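Side-chain contacts in cytochrome c (Pseudomonas aeruginosa, PDB 6RTE), which probably acts as the dihydro-heme d1 dehydrogenase NirN in heme d1 biosynthesis, joining a heme c domain to an eight-bladed beta-propeller: residues A[274-279]-A[321-326]; A[362-365]-A[370-373]. One frame throughout, in Å; residues are numbered along the deposited sequence.

Interaction 1: residues A[274-279]-A[321-326]; sequences YTAPPR and PDYRYL
Two consecutive prolines, P277 and P278, lie over one face of the Y323 ring, where neighbouring blades of the eight-bladed beta-propeller meet near the surface. P278 CD stands 3.9 Å from the centroid of the Y323 ring, 29° off its normal, and P277 CD lies almost as close to the centroid, so both count as CH-pi contacts. They divide the ring between them: P278 CD is 3.5 Å from Y323 CD1, whereas P277 CD reaches the phenol end, 3.6 Å from Y323 CZ. The A276 methyl carbon CB adds an oblique apolar contact, 3.7 Å from Y323 CD2. Y323 holds CG beside its backbone N and anti to its carbonyl carbon (chi1 -71°), which sends the ring across to the prolines. Its backbone is left-handed (phi 59°), in the turn that D322 braces as an Asx turn, OD1 accepting from R324 N at 2.9 Å.

No direct hydrogen bond crosses between 274-279 and 321-326; the polar link is a water. The R279 chain, bent at chi3, passes CD 3.6 Å from Y323 O, while its guanidinium forms salt bridges with E294 and D342 that fix the group from outside the contact. In the guanidinium plane, R279 NH2 donates to the water at 2.9 Å, and that water donates weakly to Y323 O at 3.1 Å.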
loop_
_atom_site.group_PDB
_atom_site.type_symbol
_atom_site.label_atom_id
_atom_site.label_comp_id
_atom_site.label_asym_id
_atom_site.label_seq_id
_atom_site.Cartn_x
_atom_site.Cartn_y
_atom_site.Cartn_z
ATOM N N TYR A 274 -3.899 9.802 -3.323
ATOM C CA TYR A 274 -4.173 10.108 -1.926
ATOM C C TYR A 274 -5.460 10.922 -1.832
ATOM O O TYR A 274 -5.846 11.618 -2.772
ATOM C CB TYR A 274 -3.041 10.910 -1.274
ATOM C CG TYR A 274 -1.637 10.389 -1.532
ATOM C CD1 TYR A 274 -0.916 10.799 -2.652
ATOM C CD2 TYR A 274 -1.037 9.501 -0.659
ATOM C CE1 TYR A 274 0.375 10.330 -2.896
ATOM C CE2 TYR A 274 0.254 9.021 -0.890
ATOM C CZ TYR A 274 0.952 9.443 -2.005
ATOM O OH TYR A 274 2.228 8.974 -2.237
ATOM N N THR A 275 -6.103 10.844 -0.669
ATOM C CA THR A 275 -7.258 11.674 -0.347
ATOM C C THR A 275 -6.832 12.787 0.593
ATOM O O THR A 275 -6.053 12.560 1.523
ATOM C CB THR A 275 -8.364 10.839 0.294
ATOM O OG1 THR A 275 -8.727 9.781 -0.604
ATOM C CG2 THR A 275 -9.631 11.714 0.636
ATOM N N ALA A 276 -7.337 13.994 0.341
ATOM C CA ALA A 276 -7.095 15.169 1.180
ATOM C C ALA A 276 -8.444 15.640 1.711
ATOM O O ALA A 276 -9.102 16.488 1.086
ATOM C CB ALA A 276 -6.391 16.272 0.400
ATOM N N PRO A 277 -8.889 15.138 2.860
ATOM C CA PRO A 277 -10.301 15.303 3.251
ATOM C C PRO A 277 -10.708 16.757 3.403
ATOM O O PRO A 277 -11.788 17.133 2.922
ATOM C CB PRO A 277 -10.394 14.537 4.580
ATOM C CG PRO A 277 -9.349 13.464 4.434
ATOM C CD PRO A 277 -8.209 14.140 3.708
ATOM N N PRO A 278 -9.899 17.618 4.037
ATOM C CA PRO A 278 -10.334 19.022 4.175
ATOM C C PRO A 278 -10.475 19.742 2.849
ATOM O O PRO A 278 -11.241 20.707 2.754
ATOM C CB PRO A 278 -9.233 19.668 5.033
ATOM C CG PRO A 278 -8.474 18.533 5.621
ATOM C CD PRO A 278 -8.595 17.387 4.691
ATOM N N ARG A 279 -9.749 19.311 1.825
ATOM C CA ARG A 279 -9.850 19.884 0.493
ATOM C C ARG A 279 -10.890 19.177 -0.373
ATOM O O ARG A 279 -11.134 19.619 -1.499
ATOM C CB ARG A 279 -8.477 19.835 -0.194
ATOM C CG ARG A 279 -7.345 20.436 0.657
ATOM C CD ARG A 279 -6.000 20.289 -0.030
ATOM N NE ARG A 279 -5.933 21.076 -1.259
ATOM C CZ ARG A 279 -5.562 22.351 -1.319
ATOM N NH1 ARG A 279 -5.539 22.975 -2.486
ATOM N NH2 ARG A 279 -5.205 22.998 -0.221
ATOM N N PRO A 321 -0.595 18.295 8.785
ATOM C CA PRO A 321 -1.877 17.980 9.437
ATOM C C PRO A 321 -3.060 18.747 8.861
ATOM O O PRO A 321 -4.154 18.188 8.785
ATOM C CB PRO A 321 -1.625 18.334 10.912
ATOM C CG PRO A 321 -0.346 19.115 10.938
ATOM C CD PRO A 321 0.453 18.633 9.764
ATOM N N ASP A 322 -2.869 19.998 8.443
ATOM C CA ASP A 322 -3.949 20.800 7.882
ATOM C C ASP A 322 -4.094 20.640 6.371
ATOM O O ASP A 322 -4.926 21.328 5.766
ATOM C CB ASP A 322 -3.729 22.278 8.219
ATOM C CG ASP A 322 -2.543 22.879 7.475
ATOM O OD1 ASP A 322 -1.749 22.114 6.885
ATOM O OD2 ASP A 322 -2.413 24.125 7.471
ATOM N N TYR A 323 -3.299 19.766 5.752
ATOM C CA TYR A 323 -3.324 19.497 4.316
ATOM C C TYR A 323 -3.041 20.735 3.468
ATOM O O TYR A 323 -3.281 20.724 2.255
ATOM C CB TYR A 323 -4.657 18.860 3.899
ATOM C CG TYR A 323 -4.790 17.439 4.375
ATOM C CD1 TYR A 323 -5.277 17.159 5.647
ATOM C CD2 TYR A 323 -4.408 16.378 3.576
ATOM C CE1 TYR A 323 -5.394 15.864 6.097
ATOM C CE2 TYR A 323 -4.515 15.072 4.022
ATOM C CZ TYR A 323 -5.011 14.826 5.288
ATOM O OH TYR A 323 -5.137 13.538 5.756
ATOM N N ARG A 324 -2.501 21.800 4.064
ATOM C CA ARG A 324 -2.086 22.944 3.261
ATOM C C ARG A 324 -0.755 22.693 2.565
ATOM O O ARG A 324 -0.517 23.237 1.481
ATOM C CB ARG A 324 -1.984 24.207 4.123
ATOM C CG ARG A 324 -3.286 24.995 4.197
ATOM C CD ARG A 324 -3.100 26.364 4.857
ATOM N NE ARG A 324 -2.219 27.248 4.087
ATOM C CZ ARG A 324 -1.019 27.672 4.483
ATOM N NH1 ARG A 324 -0.522 27.314 5.663
ATOM N NH2 ARG A 324 -0.313 28.473 3.695
ATOM N N TYR A 325 0.105 21.872 3.148
ATOM C CA TYR A 325 1.416 21.612 2.585
ATOM C C TYR A 325 1.573 20.139 2.245
ATOM O O TYR A 325 1.033 19.256 2.920
ATOM C CB TYR A 325 2.534 22.044 3.537
ATOM C CG TYR A 325 2.487 23.519 3.824
ATOM C CD1 TYR A 325 3.005 24.436 2.919
ATOM C CD2 TYR A 325 1.903 23.999 4.988
ATOM C CE1 TYR A 325 2.950 25.786 3.172
ATOM C CE2 TYR A 325 1.846 25.347 5.249
ATOM C CZ TYR A 325 2.368 26.239 4.340
ATOM O OH TYR A 325 2.309 27.588 4.601
ATOM N N LEU A 326 2.323 19.905 1.180
ATOM C CA LEU A 326 2.655 18.576 0.699
ATOM C C LEU A 326 4.161 18.417 0.786
ATOM O O LEU A 326 4.907 19.276 0.308
ATOM C CB LEU A 326 2.135 18.406 -0.729
ATOM C CG LEU A 326 2.481 17.184 -1.564
ATOM C CD1 LEU A 326 1.431 17.055 -2.658
ATOM C CD2 LEU A 326 3.868 17.313 -2.168
HETATM O O HOH W 1 -5.594 22.788 2.627
#

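Interaction 2: residues A[362-365]-A[370-373]; sequences IYWK and WVFA
Four backbone hydrogen bonds join I362 to A373 and W364 to V371, in both directions within each pair, which makes these the hydrogen-bonded pairs of an antiparallel beta hairpin. The shortest, V371 N to W364 O, is 2.8 Å; Y363-F372 and K365-W370 are the intervening non-hydrogen-bonded pairs. Between the bonds the strands also meet through a CA-H...O contact, Y363 CA to V371 O at 3.2 Å.

The charged contact lies at the turn end. K365 NZ sits over the five-membered ring of W370, 3.2 Å from its centroid and 15° off the normal, a cation-pi interaction. Bends at chi3 (81°) and chi4 curl the lysine back over the indole, and its CG lies over the six-membered ring of W370, 4.0 Å from the centroid, in a CH-pi contact. NZ and W370 NE1 are close but both donors, so no hydrogen bond joins them; the small angle to the normal shows the approach is over the face.

On the same side of the sheet, the Y363 and F372 rings meet obliquely, planes at 47°, though their close approach is doubtful in detail; Y363 OH is hydrogen-bonded to S318. The other side carries W364, whose indole leans across to the partner strand: V371 CG1 lies over its five-membered ring, 3.5 Å from the centroid, and A373 CB is 3.6 Å from W364 CZ3. With W364 NE1 bonded to K432 O, this buried indole has its polar atom satisfied. The chemistry is consistent with a charge stabilised over a pi face at the exposed turn end and apolar packing on the W364 side.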
loop_
_atom_site.group_PDB
_atom_site.type_symbol
_atom_site.label_atom_id
_atom_site.label_comp_id
_atom_site.label_asym_id
_atom_site.label_seq_id
_atom_site.Cartn_x
_atom_site.Cartn_y
_atom_site.Cartn_z
ATOM N N ILE A 362 5.372 10.747 10.294
ATOM C CA ILE A 362 4.240 11.086 11.142
ATOM C C ILE A 362 4.517 12.394 11.870
ATOM O O ILE A 362 5.662 12.848 11.982
ATOM C CB ILE A 362 3.911 9.967 12.156
ATOM C CG1 ILE A 362 5.075 9.744 13.116
ATOM C CG2 ILE A 362 3.586 8.679 11.416
ATOM C CD1 ILE A 362 4.706 8.918 14.341
ATOM N N TYR A 363 3.437 12.984 12.368
ATOM C CA TYR A 363 3.452 14.284 13.020
ATOM C C TYR A 363 2.964 14.130 14.451
ATOM O O TYR A 363 2.155 13.249 14.757
ATOM C CB TYR A 363 2.550 15.283 12.270
ATOM C CG TYR A 363 2.895 15.451 10.813
ATOM C CD1 TYR A 363 2.568 14.471 9.883
ATOM C CD2 TYR A 363 3.539 16.598 10.357
ATOM C CE1 TYR A 363 2.881 14.620 8.540
ATOM C CE2 TYR A 363 3.849 16.760 9.016
ATOM C CZ TYR A 363 3.518 15.770 8.112
ATOM O OH TYR A 363 3.831 15.921 6.781
ATOM N N TRP A 364 3.469 14.987 15.331
ATOM C CA TRP A 364 2.946 15.075 16.687
ATOM C C TRP A 364 3.409 16.395 17.287
ATOM O O TRP A 364 4.259 17.090 16.728
ATOM C CB TRP A 364 3.378 13.874 17.542
ATOM C CG TRP A 364 4.822 13.859 17.949
ATOM C CD1 TRP A 364 5.382 14.517 19.007
ATOM C CD2 TRP A 364 5.886 13.131 17.321
ATOM N NE1 TRP A 364 6.729 14.253 19.069
ATOM C CE2 TRP A 364 7.065 13.407 18.046
ATOM C CE3 TRP A 364 5.960 12.277 16.215
ATOM C CZ2 TRP A 364 8.303 12.860 17.701
ATOM C CZ3 TRP A 364 7.193 11.736 15.870
ATOM C CH2 TRP A 364 8.345 12.029 16.614
ATOM N N LYS A 365 2.823 16.742 18.430
ATOM C CA LYS A 365 3.121 18.004 19.095
ATOM C C LYS A 365 4.199 17.779 20.146
ATOM O O LYS A 365 4.043 16.937 21.037
ATOM C CB LYS A 365 1.861 18.595 19.724
ATOM C CG LYS A 365 0.698 18.727 18.749
ATOM C CD LYS A 365 -0.294 19.790 19.192
ATOM C CE LYS A 365 0.183 21.186 18.817
ATOM N NZ LYS A 365 0.071 21.431 17.352
ATOM N N TRP A 370 4.093 21.589 16.177
ATOM C CA TRP A 370 4.115 20.421 15.312
ATOM C C TRP A 370 5.545 20.027 14.967
ATOM O O TRP A 370 6.389 20.876 14.663
ATOM C CB TRP A 370 3.332 20.697 14.027
ATOM C CG TRP A 370 1.842 20.639 14.174
ATOM C CD1 TRP A 370 0.959 21.667 13.997
ATOM C CD2 TRP A 370 1.056 19.490 14.517
ATOM N NE1 TRP A 370 -0.327 21.228 14.207
ATOM C CE2 TRP A 370 -0.295 19.896 14.529
ATOM C CE3 TRP A 370 1.362 18.158 14.815
ATOM C CZ2 TRP A 370 -1.335 19.021 14.830
ATOM C CZ3 TRP A 370 0.326 17.289 15.115
ATOM C CH2 TRP A 370 -1.004 17.725 15.119
ATOM N N VAL A 371 5.812 18.725 15.013
ATOM C CA VAL A 371 7.088 18.163 14.589
ATOM C C VAL A 371 6.789 16.982 13.671
ATOM O O VAL A 371 5.722 16.366 13.750
ATOM C CB VAL A 371 7.957 17.749 15.800
ATOM C CG1 VAL A 371 7.366 16.552 16.530
ATOM C CG2 VAL A 371 9.380 17.468 15.369
ATOM N N PHE A 372 7.729 16.688 12.775
ATOM C CA PHE A 372 7.569 15.633 11.782
ATOM C C PHE A 372 8.786 14.721 11.816
ATOM O O PHE A 372 9.925 15.192 11.899
ATOM C CB PHE A 372 7.386 16.222 10.374
ATOM C CG PHE A 372 7.384 15.194 9.267
ATOM C CD1 PHE A 372 6.246 14.450 8.990
ATOM C CD2 PHE A 372 8.514 14.992 8.492
ATOM C CE1 PHE A 372 6.237 13.520 7.968
ATOM C CE2 PHE A 372 8.512 14.057 7.468
ATOM C CZ PHE A 372 7.369 13.324 7.205
ATOM N N ALA A 373 8.538 13.415 11.758
ATOM C CA ALA A 373 9.598 12.416 11.801
ATOM C C ALA A 373 9.415 11.436 10.651
ATOM O O ALA A 373 8.285 11.061 10.316
ATOM C CB ALA A 373 9.595 11.663 13.135
#

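How the interactions relate
Along the chain the two contacts come in series, neither nested nor crossed. Interaction 1 closes first: 41 residues, 21 of them in strands, lie between 274-279 and 321-326, and the contact ties one propeller sheet to the turn leading into strand 325-330 of the next. Interaction 2 then opens and closes quickly, since four residues separate 362-365 from 370-373, and it pairs the first two strands of the following sheet. The centres are about 15 Å apart, yet the contacts touch through P321: its CG packs 3.7 Å from W370 CE2, and its CD 3.7 Å from Y363 CD2. Three successive sheets are therefore linked in order.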